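Dephospho-CoA kinase (Mycobacterium paratuberculosis, PDB 6N39) probably catalyses the last step of coenzyme A biosynthesis, the ATP-dependent phosphorylation of the 3'-hydroxyl group of dephospho-CoA. Local coordinates at residues Ser27-Cys32 with Gln196-Arg201; Ser23-Ala28 with Val136-Asp141. One frame throughout, in Å; residues are numbered along the deposited sequence.

Interaction 1: Ser27-Cys32 with Gln196-Arg201; sequences SAFAQC and QVWNER
Cys32, just past helix 22-31, lies over one face of the Trp198 indole. Its CB stands 3.4 Å from the centroid of the Trp198 five-membered ring and 7° off the ring normal, a CH-pi contact. Cys32 SG is 4.2 Å from the same centroid and 27° off the normal, which makes it a sulfur-aromatic contact displaced to the side where the indole joins its own CB. Cys32 SG and Trp198 CB are 3.8 Å apart. Along the benzo side of the indole, Trp198 CE3 meets Phe29 CD1 at 4.1 Å, the two side chains running at a slant to each other. A looser apolar touch, Phe29 CZ to Val197 CG1 at 4.4 Å, extends the patch.

The indole is brought there by a first torsion that sets Trp198 CG anti to the backbone N (chi1 -173°), carrying the ring from helix 187-210 across to the C-terminal end of helix 22-31. Ala34 and Val203 also touch Trp198, while Ala194, on the same long helix, packs against Phe29. No hydrogen bond or salt bridge joins the two segments, so this contact in the kinase domain rests on dispersion and on the weak attraction of C-H and sulfur for an aromatic face.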
loop_
_atom_site.group_PDB
_atom_site.type_symbol
_atom_site.label_atom_id
_atom_site.label_comp_id
_atom_site.label_asym_id
_atom_site.label_seq_id
_atom_site.Cartn_x
_atom_site.Cartn_y
_atom_site.Cartn_z
ATOM N N SER A 27 -14.893 -7.378 -14.186
ATOM C CA SER A 27 -15.137 -7.415 -15.623
ATOM C C SER A 27 -14.835 -6.068 -16.274
ATOM O O SER A 27 -14.299 -6.022 -17.385
ATOM C CB SER A 27 -16.579 -7.844 -15.894
ATOM O OG SER A 27 -16.892 -7.728 -17.273
ATOM N N ALA A 28 -15.179 -4.964 -15.604
ATOM C CA ALA A 28 -14.880 -3.635 -16.144
ATOM C C ALA A 28 -13.372 -3.431 -16.336
ATOM O O ALA A 28 -12.915 -2.927 -17.384
ATOM C CB ALA A 28 -15.463 -2.567 -15.214
ATOM N N PHE A 29 -12.577 -3.850 -15.344
ATOM C CA PHE A 29 -11.125 -3.756 -15.512
ATOM C C PHE A 29 -10.645 -4.685 -16.627
ATOM O O PHE A 29 -9.763 -4.315 -17.411
ATOM C CB PHE A 29 -10.401 -4.056 -14.199
ATOM C CG PHE A 29 -10.446 -2.923 -13.209
ATOM C CD1 PHE A 29 -10.213 -1.613 -13.614
ATOM C CD2 PHE A 29 -10.724 -3.169 -11.867
ATOM C CE1 PHE A 29 -10.250 -0.564 -12.697
ATOM C CE2 PHE A 29 -10.760 -2.129 -10.947
ATOM C CZ PHE A 29 -10.534 -0.828 -11.362
ATOM N N ALA A 30 -11.238 -5.882 -16.738
ATOM C CA ALA A 30 -10.866 -6.777 -17.836
ATOM C C ALA A 30 -11.158 -6.139 -19.190
ATOM O O ALA A 30 -10.441 -6.370 -20.172
ATOM C CB ALA A 30 -11.604 -8.115 -17.715
ATOM N N GLN A 31 -12.231 -5.360 -19.267
ATOM C CA GLN A 31 -12.537 -4.640 -20.493
ATOM C C GLN A 31 -11.516 -3.544 -20.765
ATOM O O GLN A 31 -11.429 -3.060 -21.900
ATOM C CB GLN A 31 -13.944 -4.054 -20.417
ATOM C CG GLN A 31 -15.032 -5.124 -20.433
ATOM C CD GLN A 31 -16.401 -4.563 -20.111
ATOM O OE1 GLN A 31 -17.103 -5.072 -19.230
ATOM N NE2 GLN A 31 -16.789 -3.506 -20.816
ATOM N N CYS A 32 -10.768 -3.126 -19.749
ATOM C CA CYS A 32 -9.621 -2.250 -20.024
ATOM C C CYS A 32 -8.347 -2.990 -20.411
ATOM O O CYS A 32 -7.331 -2.331 -20.678
ATOM C CB CYS A 32 -9.303 -1.381 -18.820
ATOM S SG CYS A 32 -10.614 -0.246 -18.467
ATOM N N GLN A 196 -11.935 5.300 -15.829
ATOM C CA GLN A 196 -11.317 6.519 -15.318
ATOM C C GLN A 196 -10.128 6.185 -14.414
ATOM O O GLN A 196 -9.049 6.779 -14.523
ATOM C CB GLN A 196 -12.383 7.296 -14.555
ATOM C CG GLN A 196 -12.370 8.763 -14.591
ATOM C CD GLN A 196 -13.714 9.286 -14.106
ATOM O OE1 GLN A 196 -13.900 9.539 -12.914
ATOM N NE2 GLN A 196 -14.675 9.400 -15.026
ATOM N N VAL A 197 -10.326 5.239 -13.503
ATOM C CA VAL A 197 -9.239 4.808 -12.623
ATOM C C VAL A 197 -8.127 4.140 -13.426
ATOM O O VAL A 197 -6.934 4.356 -13.167
ATOM C CB VAL A 197 -9.793 3.875 -11.531
ATOM C CG1 VAL A 197 -8.670 3.092 -10.878
ATOM C CG2 VAL A 197 -10.570 4.692 -10.506
ATOM N N TRP A 198 -8.501 3.345 -14.428
ATOM C CA TRP A 198 -7.530 2.728 -15.326
ATOM C C TRP A 198 -6.650 3.773 -16.001
ATOM O O TRP A 198 -5.419 3.709 -15.928
ATOM C CB TRP A 198 -8.261 1.894 -16.381
ATOM C CG TRP A 198 -7.329 1.092 -17.222
ATOM C CD1 TRP A 198 -6.870 1.396 -18.464
ATOM C CD2 TRP A 198 -6.704 -0.139 -16.853
ATOM N NE1 TRP A 198 -6.018 0.414 -18.910
ATOM C CE2 TRP A 198 -5.891 -0.533 -17.931
ATOM C CE3 TRP A 198 -6.754 -0.944 -15.713
ATOM C CZ2 TRP A 198 -5.148 -1.708 -17.913
ATOM C CZ3 TRP A 198 -6.019 -2.107 -15.693
ATOM C CH2 TRP A 198 -5.224 -2.477 -16.786
ATOM N N ASN A 199 -7.271 4.751 -16.668
ATOM C CA ASN A 199 -6.517 5.722 -17.457
ATOM C C ASN A 199 -5.738 6.687 -16.572
ATOM O O ASN A 199 -4.635 7.108 -16.930
ATOM C CB ASN A 199 -7.448 6.547 -18.347
ATOM C CG ASN A 199 -8.025 5.760 -19.527
ATOM O OD1 ASN A 199 -7.784 4.569 -19.686
ATOM N ND2 ASN A 199 -8.812 6.443 -20.350
ATOM N N GLU A 200 -6.319 7.113 -15.455
ATOM C CA GLU A 200 -5.712 8.196 -14.691
ATOM C C GLU A 200 -4.730 7.710 -13.632
ATOM O O GLU A 200 -3.891 8.497 -13.181
ATOM C CB GLU A 200 -6.803 9.041 -14.021
ATOM C CG GLU A 200 -7.554 9.913 -15.019
ATOM C CD GLU A 200 -8.848 10.494 -14.441
ATOM O OE1 GLU A 200 -8.990 10.530 -13.199
ATOM O OE2 GLU A 200 -9.723 10.899 -15.238
ATOM N N ARG A 201 -4.796 6.442 -13.242
ATOM C CA ARG A 201 -3.971 5.976 -12.138
ATOM C C ARG A 201 -3.249 4.668 -12.462
ATOM O O ARG A 201 -2.032 4.568 -12.282
ATOM C CB ARG A 201 -4.826 5.820 -10.876
ATOM C CG ARG A 201 -3.989 5.914 -9.624
ATOM C CD ARG A 201 -4.805 6.099 -8.383
ATOM N NE ARG A 201 -3.994 5.780 -7.223
ATOM C CZ ARG A 201 -4.431 5.856 -5.977
ATOM N NH1 ARG A 201 -5.678 6.260 -5.736
ATOM N NH2 ARG A 201 -3.615 5.554 -4.978
#

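Interaction 2: Ser23-Ala28 with Val136-Asp141. With ACT (acetate ion), chain B.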
loop_
_atom_site.group_PDB
_atom_site.type_symbol
_atom_site.label_atom_id
_atom_site.label_comp_id
_atom_site.label_asym_id
_atom_site.label_seq_id
_atom_site.Cartn_x
_atom_site.Cartn_y
_atom_site.Cartn_z
ATOM N N SER A 23 -17.598 -8.670 -8.894
ATOM C CA SER A 23 -17.423 -9.331 -10.188
ATOM C C SER A 23 -17.660 -8.373 -11.348
ATOM O O SER A 23 -16.965 -8.445 -12.369
ATOM C CB SER A 23 -18.368 -10.533 -10.298
ATOM O OG SER A 23 -17.940 -11.566 -9.434
ATOM N N ALA A 24 -18.639 -7.476 -11.214
ATOM C CA ALA A 24 -18.864 -6.464 -12.243
ATOM C C ALA A 24 -17.648 -5.554 -12.408
ATOM O O ALA A 24 -17.261 -5.215 -13.533
ATOM C CB ALA A 24 -20.112 -5.647 -11.902
ATOM N N LEU A 25 -17.015 -5.163 -11.299
ATOM C CA LEU A 25 -15.871 -4.262 -11.404
ATOM C C LEU A 25 -14.677 -4.991 -11.996
ATOM O O LEU A 25 -13.924 -4.429 -12.803
ATOM C CB LEU A 25 -15.532 -3.674 -10.031
ATOM C CG LEU A 25 -14.252 -2.835 -9.935
ATOM C CD1 LEU A 25 -14.224 -1.707 -10.988
ATOM C CD2 LEU A 25 -14.121 -2.241 -8.551
ATOM N N SER A 26 -14.496 -6.247 -11.598
ATOM C CA SER A 26 -13.485 -7.098 -12.206
ATOM C C SER A 26 -13.661 -7.158 -13.725
ATOM O O SER A 26 -12.699 -7.008 -14.483
ATOM C CB SER A 26 -13.587 -8.492 -11.575
ATOM O OG SER A 26 -12.693 -9.394 -12.170
ATOM N N SER A 27 -14.893 -7.378 -14.186
ATOM C CA SER A 27 -15.137 -7.415 -15.623
ATOM C C SER A 27 -14.835 -6.068 -16.274
ATOM O O SER A 27 -14.299 -6.022 -17.385
ATOM C CB SER A 27 -16.579 -7.844 -15.894
ATOM O OG SER A 27 -16.892 -7.728 -17.273
ATOM N N ALA A 28 -15.179 -4.964 -15.604
ATOM C CA ALA A 28 -14.880 -3.635 -16.144
ATOM C C ALA A 28 -13.372 -3.431 -16.336
ATOM O O ALA A 28 -12.915 -2.927 -17.384
ATOM C CB ALA A 28 -15.463 -2.567 -15.214
ATOM N N VAL A 136 -8.068 -1.982 -4.518
ATOM C CA VAL A 136 -9.331 -1.380 -4.945
ATOM C C VAL A 136 -10.470 -2.092 -4.229
ATOM O O VAL A 136 -10.555 -3.327 -4.252
ATOM C CB VAL A 136 -9.524 -1.478 -6.469
ATOM C CG1 VAL A 136 -10.823 -0.773 -6.890
ATOM C CG2 VAL A 136 -8.360 -0.871 -7.169
ATOM N N ILE A 137 -11.345 -1.332 -3.593
ATOM C CA ILE A 137 -12.498 -1.926 -2.930
ATOM C C ILE A 137 -13.746 -1.236 -3.444
ATOM O O ILE A 137 -13.807 -0.001 -3.471
ATOM C CB ILE A 137 -12.388 -1.832 -1.399
ATOM C CG1 ILE A 137 -11.038 -2.413 -0.958
ATOM C CG2 ILE A 137 -13.543 -2.573 -0.752
ATOM C CD1 ILE A 137 -10.884 -2.620 0.518
ATOM N N VAL A 138 -14.725 -2.030 -3.888
ATOM C CA VAL A 138 -15.989 -1.506 -4.383
ATOM C C VAL A 138 -16.998 -1.565 -3.248
ATOM O O VAL A 138 -16.965 -2.486 -2.421
ATOM C CB VAL A 138 -16.471 -2.277 -5.633
ATOM C CG1 VAL A 138 -16.702 -3.751 -5.334
ATOM C CG2 VAL A 138 -17.722 -1.657 -6.177
ATOM N N TYR A 139 -17.861 -0.556 -3.166
ATOM C CA TYR A 139 -18.910 -0.543 -2.155
ATOM C C TYR A 139 -20.182 0.019 -2.773
ATOM O O TYR A 139 -20.181 0.516 -3.902
ATOM C CB TYR A 139 -18.501 0.269 -0.912
ATOM C CG TYR A 139 -18.379 1.754 -1.175
ATOM C CD1 TYR A 139 -17.236 2.271 -1.761
ATOM C CD2 TYR A 139 -19.415 2.638 -0.843
ATOM C CE1 TYR A 139 -17.109 3.624 -2.017
ATOM C CE2 TYR A 139 -19.300 3.999 -1.094
ATOM C CZ TYR A 139 -18.137 4.484 -1.680
ATOM O OH TYR A 139 -17.987 5.831 -1.938
ATOM N N ALA A 140 -21.274 -0.065 -2.017
ATOM C CA ALA A 140 -22.574 0.401 -2.477
ATOM C C ALA A 140 -23.480 0.586 -1.272
ATOM O O ALA A 140 -23.292 -0.066 -0.238
ATOM C CB ALA A 140 -23.216 -0.581 -3.464
ATOM N N ASP A 141 -24.467 1.475 -1.422
ATOM C CA ASP A 141 -25.455 1.686 -0.369
ATOM C C ASP A 141 -26.084 0.358 0.029
ATOM O O ASP A 141 -26.355 -0.495 -0.821
ATOM C CB ASP A 141 -26.555 2.655 -0.825
ATOM C CG ASP A 141 -26.013 3.998 -1.303
ATOM O OD1 ASP A 141 -26.663 4.617 -2.176
ATOM O OD2 ASP A 141 -24.945 4.430 -0.820
HETATM C C ACT B . -20.430 -9.276 -6.614
HETATM O O ACT B . -20.878 -8.672 -5.594
HETATM O OXT ACT B . -19.453 -10.082 -6.683
HETATM C CH3 ACT B . -21.169 -9.001 -7.989
#
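Leu25 packs the helix that follows the P-loop onto the parallel sheet of the kinase domain, meeting Val136 and Val138 of the neighbouring strand 135-139. Strand 10-16, the loop and helix 22-31 form the strand-loop-helix of a P-loop NTPase, and strand 135-139 pairs directly with strand 10-16 through backbone bonds of Val136 and Val138 to Thr15.

The apolar contact is made by one methyl. Leu25 CD2 approaches Val138 CB at 3.7 Å and Val136 CG1 at 4.0 Å, and thus bridges two residues whose side chains leave the same face of the strand, while Ile137 between them points away from the helix. With CG anti to the backbone N (chi1 173°), the Leu25 side chain extends from the helix toward the strand, where it runs past Val138 in the opposite direction and meets Val136 at a slant. Leu14, Leu181 and Ala194 also touch Leu25, in keeping with its burial.

Polar contacts occur at the exposed start of the helix segment and involve a bound acetate, probably from the crystallisation liquor. Gly21 N also bonds to this ion. Gly21 and Ser23 belong to the predicted ATP-binding site, so the acetate probably occupies a place where backbone N-H groups of a Walker A loop would hold nucleotide phosphate. Ser23 OG makes a weak bond to acetate OXT at 3.5 Å. The Ser23 backbone reaches that same oxygen, N to OXT 3.2 Å, with an N-H...O angle of 153°.

Both contacts use helix 22-31, at successive positions along it; their segments overlap at Ser27 and Ala28, neither of which reaches across. Interaction 2 is the core one: all three of its touching residues are buried, and aliphatic side chains alone join helix to sheet. Interaction 1 is only partly buried and joins the helix end and the residue after it to helix 187-210, with aromatic and sulfur chemistry; it nevertheless buries more surface between its segments, 235 against 115 Å². Their centres are 11 Å apart, and the two meet where Phe29 CE2 comes 4.3 Å from Val136 CG1. The acetate, held by Ser23 and Gly21 at the helix start, does not join helix to strand.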